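Local coordinates for Pbp related beta-lactamase (Pyrococcus abyssi, PDB 2QMI), which is an octameric archaeal peptidase that compartmentalizes itself and is related to penicillin-binding proteins and serine beta-lactamases, probably cleaving peptides with a nucleophilic serine, at residues G155-F159 / I272-W276; V210-Y214 / E327-G331; P224-P228 / V306-T310. One frame throughout, in Å; residues are numbered along the deposited sequence.

Contact 1: residues G155-F159 / I272-W276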
loop_
_atom_site.group_PDB
_atom_site.type_symbol
_atom_site.label_atom_id
_atom_site.label_comp_id
_atom_site.label_asym_id
_atom_site.label_seq_id
_atom_site.Cartn_x
_atom_site.Cartn_y
_atom_site.Cartn_z
ATOM N N GLY A 155 -28.795 43.668 -16.669
ATOM C CA GLY A 155 -29.883 43.333 -17.563
ATOM C C GLY A 155 -29.541 42.739 -18.913
ATOM O O GLY A 155 -30.444 42.399 -19.671
ATOM N N GLU A 156 -28.260 42.606 -19.231
ATOM C CA GLU A 156 -27.878 42.034 -20.517
ATOM C C GLU A 156 -27.716 40.513 -20.481
ATOM O O GLU A 156 -27.987 39.846 -21.480
ATOM C CB GLU A 156 -26.582 42.684 -21.037
ATOM C CG GLU A 156 -26.665 44.214 -21.182
ATOM C CD GLU A 156 -25.497 44.820 -21.957
ATOM O OE1 GLU A 156 -24.353 44.342 -21.793
ATOM O OE2 GLU A 156 -25.724 45.790 -22.724
ATOM N N ARG A 157 -27.287 39.955 -19.349
ATOM C CA ARG A 157 -27.098 38.503 -19.261
ATOM C C ARG A 157 -27.544 37.855 -17.955
ATOM O O ARG A 157 -27.666 38.512 -16.924
ATOM C CB ARG A 157 -25.628 38.136 -19.531
ATOM C CG ARG A 157 -25.221 38.292 -20.988
ATOM C CD ARG A 157 -23.781 37.886 -21.225
ATOM N NE ARG A 157 -23.530 36.479 -20.937
ATOM C CZ ARG A 157 -22.366 35.873 -21.165
ATOM N NH1 ARG A 157 -21.355 36.559 -21.690
ATOM N NH2 ARG A 157 -22.205 34.586 -20.861
ATOM N N PHE A 158 -27.774 36.546 -18.019
ATOM C CA PHE A 158 -28.218 35.771 -16.870
ATOM C C PHE A 158 -27.092 34.952 -16.236
ATOM O O PHE A 158 -26.448 34.142 -16.894
ATOM C CB PHE A 158 -29.360 34.833 -17.293
ATOM C CG PHE A 158 -29.909 33.981 -16.172
ATOM C CD1 PHE A 158 -30.878 34.480 -15.309
ATOM C CD2 PHE A 158 -29.440 32.683 -15.971
ATOM C CE1 PHE A 158 -31.373 33.702 -14.263
ATOM C CE2 PHE A 158 -29.932 31.895 -14.920
ATOM C CZ PHE A 158 -30.900 32.411 -14.066
ATOM N N PHE A 159 -26.849 35.188 -14.954
ATOM C CA PHE A 159 -25.848 34.449 -14.195
ATOM C C PHE A 159 -26.521 34.176 -12.853
ATOM O O PHE A 159 -26.833 35.109 -12.123
ATOM C CB PHE A 159 -24.574 35.285 -13.966
ATOM C CG PHE A 159 -23.739 35.502 -15.203
ATOM C CD1 PHE A 159 -23.063 34.442 -15.805
ATOM C CD2 PHE A 159 -23.617 36.775 -15.766
ATOM C CE1 PHE A 159 -22.282 34.645 -16.942
ATOM C CE2 PHE A 159 -22.832 36.986 -16.912
ATOM C CZ PHE A 159 -22.168 35.917 -17.496
ATOM N N ILE A 272 -36.011 37.009 -18.733
ATOM C CA ILE A 272 -34.746 36.693 -19.371
ATOM C C ILE A 272 -34.574 35.195 -19.611
ATOM O O ILE A 272 -35.094 34.369 -18.863
ATOM C CB ILE A 272 -33.566 37.245 -18.515
ATOM C CG1 ILE A 272 -32.269 37.206 -19.324
ATOM C CG2 ILE A 272 -33.445 36.446 -17.210
ATOM C CD1 ILE A 272 -31.066 37.769 -18.580
ATOM N N LYS A 273 -33.843 34.856 -20.669
ATOM C CA LYS A 273 -33.600 33.463 -21.036
ATOM C C LYS A 273 -32.509 32.845 -20.156
ATOM O O LYS A 273 -31.525 33.498 -19.816
ATOM C CB LYS A 273 -33.196 33.393 -22.516
ATOM C CG LYS A 273 -33.187 31.993 -23.137
ATOM C CD LYS A 273 -32.578 32.024 -24.548
ATOM C CE LYS A 273 -32.584 30.655 -25.232
ATOM N NZ LYS A 273 -31.721 29.647 -24.538
ATOM N N VAL A 274 -32.693 31.581 -19.789
ATOM C CA VAL A 274 -31.722 30.874 -18.956
ATOM C C VAL A 274 -31.007 29.790 -19.762
ATOM O O VAL A 274 -31.525 29.329 -20.775
ATOM C CB VAL A 274 -32.411 30.220 -17.748
ATOM C CG1 VAL A 274 -33.060 31.287 -16.889
ATOM C CG2 VAL A 274 -33.452 29.211 -18.229
ATOM N N PRO A 275 -29.802 29.376 -19.326
ATOM C CA PRO A 275 -29.016 28.337 -20.018
ATOM C C PRO A 275 -29.723 26.976 -19.974
ATOM O O PRO A 275 -29.866 26.301 -20.991
ATOM C CB PRO A 275 -27.695 28.316 -19.234
ATOM C CG PRO A 275 -27.601 29.705 -18.640
ATOM C CD PRO A 275 -29.031 29.968 -18.215
ATOM N N TRP A 276 -30.160 26.597 -18.777
ATOM C CA TRP A 276 -30.866 25.337 -18.512
ATOM C C TRP A 276 -32.023 25.064 -19.455
ATOM O O TRP A 276 -33.190 25.142 -19.059
ATOM C CB TRP A 276 -31.390 25.345 -17.078
ATOM C CG TRP A 276 -30.307 25.170 -16.061
ATOM C CD1 TRP A 276 -30.197 25.806 -14.851
ATOM C CD2 TRP A 276 -29.197 24.263 -16.142
ATOM N NE1 TRP A 276 -29.081 25.345 -14.173
ATOM C CE2 TRP A 276 -28.452 24.400 -14.945
ATOM C CE3 TRP A 276 -28.759 23.344 -17.112
ATOM C CZ2 TRP A 276 -27.291 23.655 -14.693
ATOM C CZ3 TRP A 276 -27.605 22.604 -16.858
ATOM C CH2 TRP A 276 -26.886 22.766 -15.655
#
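Phe158 carries this contact, and its ring lies against Ile272, Val274 and Pro275. One face of the ring takes a CH-pi contact. Val274 CG1 sits over the centre of that face, 3.7 Å from the Phe158 ring centroid and 12° off the normal. The Val274 side chain runs alongside that of Phe158.

Pro275 CD and Ile272 CG2 reach the ring obliquely. Pro275 CD approaches Phe158 CD2 at 3.5 Å, with the two side chains crossing at about a right angle. Ile272 uses two branches. Its CG2 lies 3.8 Å from Phe158 CD1. Its CD1 meets the start of the side chain, 3.6 Å from Phe158 CB, and also packs on the backbone between Arg157 and Phe158. Phe158 CG stands anti to the backbone N (chi1 -180°), which carries the ring out to Val274 and Pro275.

No hydrogen bond joins the segments. Lys273 O packs on Phe158 CB, at 3.6 Å. The amine of Lys273 forms a salt bridge with Glu277, outside the segments. The rings of His107 and Tyr284 also meet Phe158, and Arg157 packs on Ile438 of a second subunit.

The segments join the loop before helix 162-176 to the edge strand 272-273. Phe158 touches residues of what is probably the SxxK active site of the serine beta-lactamase fold.

Contact 2: residues V210-Y214 / E327-G331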
loop_
_atom_site.group_PDB
_atom_site.type_symbol
_atom_site.label_atom_id
_atom_site.label_comp_id
_atom_site.label_asym_id
_atom_site.label_seq_id
_atom_site.Cartn_x
_atom_site.Cartn_y
_atom_site.Cartn_z
ATOM N N VAL A 210 -38.555 15.205 11.480
ATOM C CA VAL A 210 -37.560 15.919 10.688
ATOM C C VAL A 210 -36.575 14.900 10.139
ATOM O O VAL A 210 -36.175 13.972 10.846
ATOM C CB VAL A 210 -36.784 16.947 11.564
ATOM C CG1 VAL A 210 -35.773 17.721 10.714
ATOM C CG2 VAL A 210 -37.768 17.908 12.231
ATOM N N ALA A 211 -36.191 15.072 8.881
ATOM C CA ALA A 211 -35.266 14.144 8.254
ATOM C C ALA A 211 -33.817 14.584 8.376
ATOM O O ALA A 211 -33.499 15.774 8.301
ATOM C CB ALA A 211 -35.623 13.959 6.786
ATOM N N MET A 212 -32.947 13.603 8.578
ATOM C CA MET A 212 -31.516 13.845 8.673
ATOM C C MET A 212 -31.021 13.962 7.230
ATOM O O MET A 212 -31.545 13.296 6.341
ATOM C CB MET A 212 -30.836 12.660 9.375
ATOM C CG MET A 212 -29.308 12.652 9.299
ATOM S SD MET A 212 -28.560 14.176 9.906
ATOM C CE MET A 212 -28.812 13.996 11.685
ATOM N N GLY A 213 -30.037 14.824 6.995
ATOM C CA GLY A 213 -29.510 14.969 5.653
ATOM C C GLY A 213 -28.540 13.838 5.355
ATOM O O GLY A 213 -28.060 13.173 6.277
ATOM N N TYR A 214 -28.259 13.609 4.071
ATOM C CA TYR A 214 -27.328 12.558 3.664
ATOM C C TYR A 214 -26.518 12.931 2.425
ATOM O O TYR A 214 -27.025 13.518 1.465
ATOM C CB TYR A 214 -28.071 11.237 3.417
ATOM C CG TYR A 214 -28.569 10.585 4.685
ATOM C CD1 TYR A 214 -27.705 9.856 5.506
ATOM C CD2 TYR A 214 -29.892 10.737 5.093
ATOM C CE1 TYR A 214 -28.153 9.299 6.698
ATOM C CE2 TYR A 214 -30.346 10.189 6.283
ATOM C CZ TYR A 214 -29.480 9.475 7.082
ATOM O OH TYR A 214 -29.935 8.959 8.276
ATOM N N GLU A 327 -36.414 15.784 -0.816
ATOM C CA GLU A 327 -35.522 14.639 -0.745
ATOM C C GLU A 327 -34.382 14.752 0.269
ATOM O O GLU A 327 -33.771 15.807 0.435
ATOM C CB GLU A 327 -34.943 14.363 -2.136
ATOM C CG GLU A 327 -34.194 13.047 -2.256
ATOM C CD GLU A 327 -33.652 12.824 -3.655
ATOM O OE1 GLU A 327 -34.423 13.026 -4.625
ATOM O OE2 GLU A 327 -32.461 12.441 -3.779
ATOM N N ASN A 328 -34.106 13.616 0.904
ATOM C CA ASN A 328 -33.088 13.420 1.934
ATOM C C ASN A 328 -31.640 13.369 1.443
ATOM O O ASN A 328 -30.763 12.906 2.166
ATOM C CB ASN A 328 -33.388 12.109 2.665
ATOM C CG ASN A 328 -33.423 12.281 4.147
ATOM O OD1 ASN A 328 -33.407 13.408 4.632
ATOM N ND2 ASN A 328 -33.486 11.179 4.887
ATOM N N SER A 329 -31.400 13.823 0.216
ATOM C CA SER A 329 -30.061 13.816 -0.374
ATOM C C SER A 329 -30.166 14.360 -1.795
ATOM O O SER A 329 -31.156 15.010 -2.136
ATOM C CB SER A 329 -29.489 12.389 -0.401
ATOM O OG SER A 329 -30.329 11.511 -1.138
ATOM N N SER A 330 -29.150 14.113 -2.618
ATOM C CA SER A 330 -29.191 14.576 -4.003
ATOM C C SER A 330 -28.964 13.390 -4.937
ATOM O O SER A 330 -28.386 13.536 -6.014
ATOM C CB SER A 330 -28.123 15.645 -4.254
ATOM O OG SER A 330 -26.829 15.072 -4.247
ATOM N N GLY A 331 -29.429 12.219 -4.508
ATOM C CA GLY A 331 -29.273 11.009 -5.297
ATOM C C GLY A 331 -30.030 11.019 -6.616
ATOM O O GLY A 331 -29.544 10.497 -7.621
HETATM O O HOH W 1 -26.104 14.127 -1.147
#
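Tyr214 and Asn328 extend in the same direction, with the phenol ring and the amide planes 76° apart. Along Tyr214, the first atom met is CB, 3.4 Å from Asn328 O. CG is placed beside the backbone N and anti to the carbonyl carbon (chi1 -71°). This brings one edge of the ring to Asn328, whose backbone O lies at that edge, in the ring plane. Farther out, Asn328 ND2 sits at the ring edge beside CD2 and CE2, and Tyr214 CE2 lies 3.6 Å from Asn328 ND2. At the tip, the hydroxyl leaves the contact. It is hydrogen-bonded to Val43 N and Glu44 OE1, which should fix the far end of the ring.

The Asn328 amide turns its other end to the chain before Tyr214. Its OD1 is 3.1 Å from Ala211 CB. OD1 also comes within 2.5 Å of Met212 O, but both are acceptors, so this is no hydrogen bond and the exact placement is doubtful. ND2 is bonded elsewhere, to Arg41 O and more weakly to Tyr40 O. The amide is buried, and its ND2 is satisfied by the loop after strand 31-38.

Ser329 completes the fit. Its CB lies 3.3 Å from Tyr214 O, and its CA makes a CA-H...O contact with the same oxygen at 3.6 Å. Water 1 donates to Tyr214 O at 2.8 Å and accepts a weak bond from Ser330 OG.

Behind these residues, Gly213 pairs with Gln225 in the neighbouring strand. The contact joins the two-stranded antiparallel hairpin of strands 213-216 and 222-225 to the end of strand 321-327, in the central antiparallel sheet of the beta-lactamase and penicillin-binding protein fold.

Contact 3: residues P224-P228 / V306-T310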
loop_
_atom_site.group_PDB
_atom_site.type_symbol
_atom_site.label_atom_id
_atom_site.label_comp_id
_atom_site.label_asym_id
_atom_site.label_seq_id
_atom_site.Cartn_x
_atom_site.Cartn_y
_atom_site.Cartn_z
ATOM N N PRO A 224 -24.543 10.784 7.094
ATOM C CA PRO A 224 -25.453 11.795 7.645
ATOM C C PRO A 224 -24.804 13.160 7.835
ATOM O O PRO A 224 -23.671 13.265 8.302
ATOM C CB PRO A 224 -25.902 11.175 8.967
ATOM C CG PRO A 224 -24.706 10.383 9.382
ATOM C CD PRO A 224 -24.232 9.745 8.092
ATOM N N GLN A 225 -25.537 14.205 7.465
ATOM C CA GLN A 225 -25.059 15.576 7.590
ATOM C C GLN A 225 -26.221 16.468 7.999
ATOM O O GLN A 225 -27.273 16.463 7.354
ATOM C CB GLN A 225 -24.488 16.069 6.252
ATOM C CG GLN A 225 -23.181 15.404 5.849
ATOM C CD GLN A 225 -21.988 15.987 6.573
ATOM O OE1 GLN A 225 -22.127 16.662 7.594
ATOM N NE2 GLN A 225 -20.800 15.721 6.050
ATOM N N PRO A 226 -26.051 17.242 9.081
ATOM C CA PRO A 226 -27.103 18.143 9.565
ATOM C C PRO A 226 -27.255 19.357 8.646
ATOM O O PRO A 226 -26.346 19.687 7.881
ATOM C CB PRO A 226 -26.608 18.543 10.957
ATOM C CG PRO A 226 -25.657 17.419 11.340
ATOM C CD PRO A 226 -24.947 17.156 10.050
ATOM N N PHE A 227 -28.405 20.016 8.722
ATOM C CA PHE A 227 -28.658 21.199 7.906
ATOM C C PHE A 227 -27.528 22.213 8.125
ATOM O O PHE A 227 -26.996 22.324 9.232
ATOM C CB PHE A 227 -29.993 21.840 8.300
ATOM C CG PHE A 227 -30.412 22.959 7.392
ATOM C CD1 PHE A 227 -31.040 22.688 6.182
ATOM C CD2 PHE A 227 -30.121 24.280 7.716
ATOM C CE1 PHE A 227 -31.371 23.718 5.306
ATOM C CE2 PHE A 227 -30.445 25.314 6.849
ATOM C CZ PHE A 227 -31.071 25.032 5.641
ATOM N N PRO A 228 -27.142 22.961 7.073
ATOM C CA PRO A 228 -26.068 23.946 7.240
ATOM C C PRO A 228 -26.626 25.312 7.649
ATOM O O PRO A 228 -26.631 26.263 6.859
ATOM C CB PRO A 228 -25.423 23.971 5.864
ATOM C CG PRO A 228 -26.616 23.852 4.977
ATOM C CD PRO A 228 -27.436 22.757 5.643
ATOM N N VAL A 306 -29.096 22.076 -0.976
ATOM C CA VAL A 306 -28.158 22.540 0.031
ATOM C C VAL A 306 -27.146 21.423 0.283
ATOM O O VAL A 306 -26.495 21.367 1.328
ATOM C CB VAL A 306 -28.871 22.931 1.347
ATOM C CG1 VAL A 306 -29.356 24.361 1.252
ATOM C CG2 VAL A 306 -30.051 22.015 1.598
ATOM N N GLY A 307 -27.021 20.537 -0.702
ATOM C CA GLY A 307 -26.091 19.434 -0.590
ATOM C C GLY A 307 -26.702 18.167 -0.027
ATOM O O GLY A 307 -26.869 17.188 -0.751
ATOM N N MET A 308 -27.038 18.176 1.260
ATOM C CA MET A 308 -27.622 16.997 1.888
ATOM C C MET A 308 -29.152 16.941 1.800
ATOM O O MET A 308 -29.754 15.960 2.218
ATOM C CB MET A 308 -27.183 16.891 3.358
ATOM C CG MET A 308 -27.878 17.841 4.315
ATOM S SD MET A 308 -27.303 19.533 4.207
ATOM C CE MET A 308 -28.302 20.142 3.063
ATOM N N TYR A 309 -29.775 18.003 1.284
ATOM C CA TYR A 309 -31.234 18.050 1.106
ATOM C C TYR A 309 -31.467 18.702 -0.251
ATOM O O TYR A 309 -30.729 19.602 -0.630
ATOM C CB TYR A 309 -31.931 18.939 2.154
ATOM C CG TYR A 309 -31.860 18.512 3.604
ATOM C CD1 TYR A 309 -32.574 17.406 4.079
ATOM C CD2 TYR A 309 -31.108 19.248 4.515
ATOM C CE1 TYR A 309 -32.532 17.051 5.437
ATOM C CE2 TYR A 309 -31.061 18.904 5.865
ATOM C CZ TYR A 309 -31.766 17.814 6.321
ATOM O OH TYR A 309 -31.683 17.497 7.661
ATOM N N THR A 310 -32.484 18.249 -0.980
ATOM C CA THR A 310 -32.828 18.842 -2.274
ATOM C C THR A 310 -34.347 18.851 -2.407
ATOM O O THR A 310 -35.039 18.127 -1.697
ATOM C CB THR A 310 -32.224 18.068 -3.486
ATOM O OG1 THR A 310 -32.787 16.755 -3.559
ATOM C CG2 THR A 310 -30.711 17.972 -3.360
HETATM O O HOH W 2 -30.533 18.687 10.533
#
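Met308 packs against the chain from Gln225 to Pro228. Its CG lies 3.4 Å from Gln225 O, and its SD is 3.5 Å from Pro228 CD. A bend at chi2 (-76°) turns the sulfur along this backbone. The position of Met308 CE is doubtful.

Beside it, Phe227 and Tyr309 cross at about a right angle. Tyr309 CE2 comes to the edge of the Phe227 ring, in its plane, and lies 3.8 Å from Phe227 CD1. Val306 adds looser packing, with CG2 4.3 Å from Phe227 CE1. Pro228 CD rests on one face of the Phe227 ring, near its rim.

The second shell is polar. Water 2 accepts from Phe227 N at 3.1 Å and donates weakly to Tyr309 OH, whose stronger partner is Ala211 O. Val306 N bonds Tyr309 O at 3.0 Å and holds the turn closed. From outside, Arg46 of a third subunit grips Pro226 O and Phe227 O.

The turn 306-309 joins strands 297-305 and 310-316, a beta-hairpin of the central sheet. The end of strand 297-305, just before it, probably carries the K(T/S)G-type motif of this family.

From the N terminus, the chain passes 155-159, then 210-214 and 224-228, and later returns to them in a different order. At 272-276 it closes contact 1. At 306-310 it closes contact 3, and at 327-331 contact 2. Contact 3 is thus nested inside contact 2, while contact 1 crosses both. Contacts 2 and 3 are neighbours, with centres 6 Å apart. Thr310 OG1 lies 2.8 Å from Ser329 O, a probable hydrogen bond between them. Together they tie the small hairpin to one end of the central sheet. Contact 1, about 30 Å from contact 2 between centres, ties a loop to the sheet's edge strand.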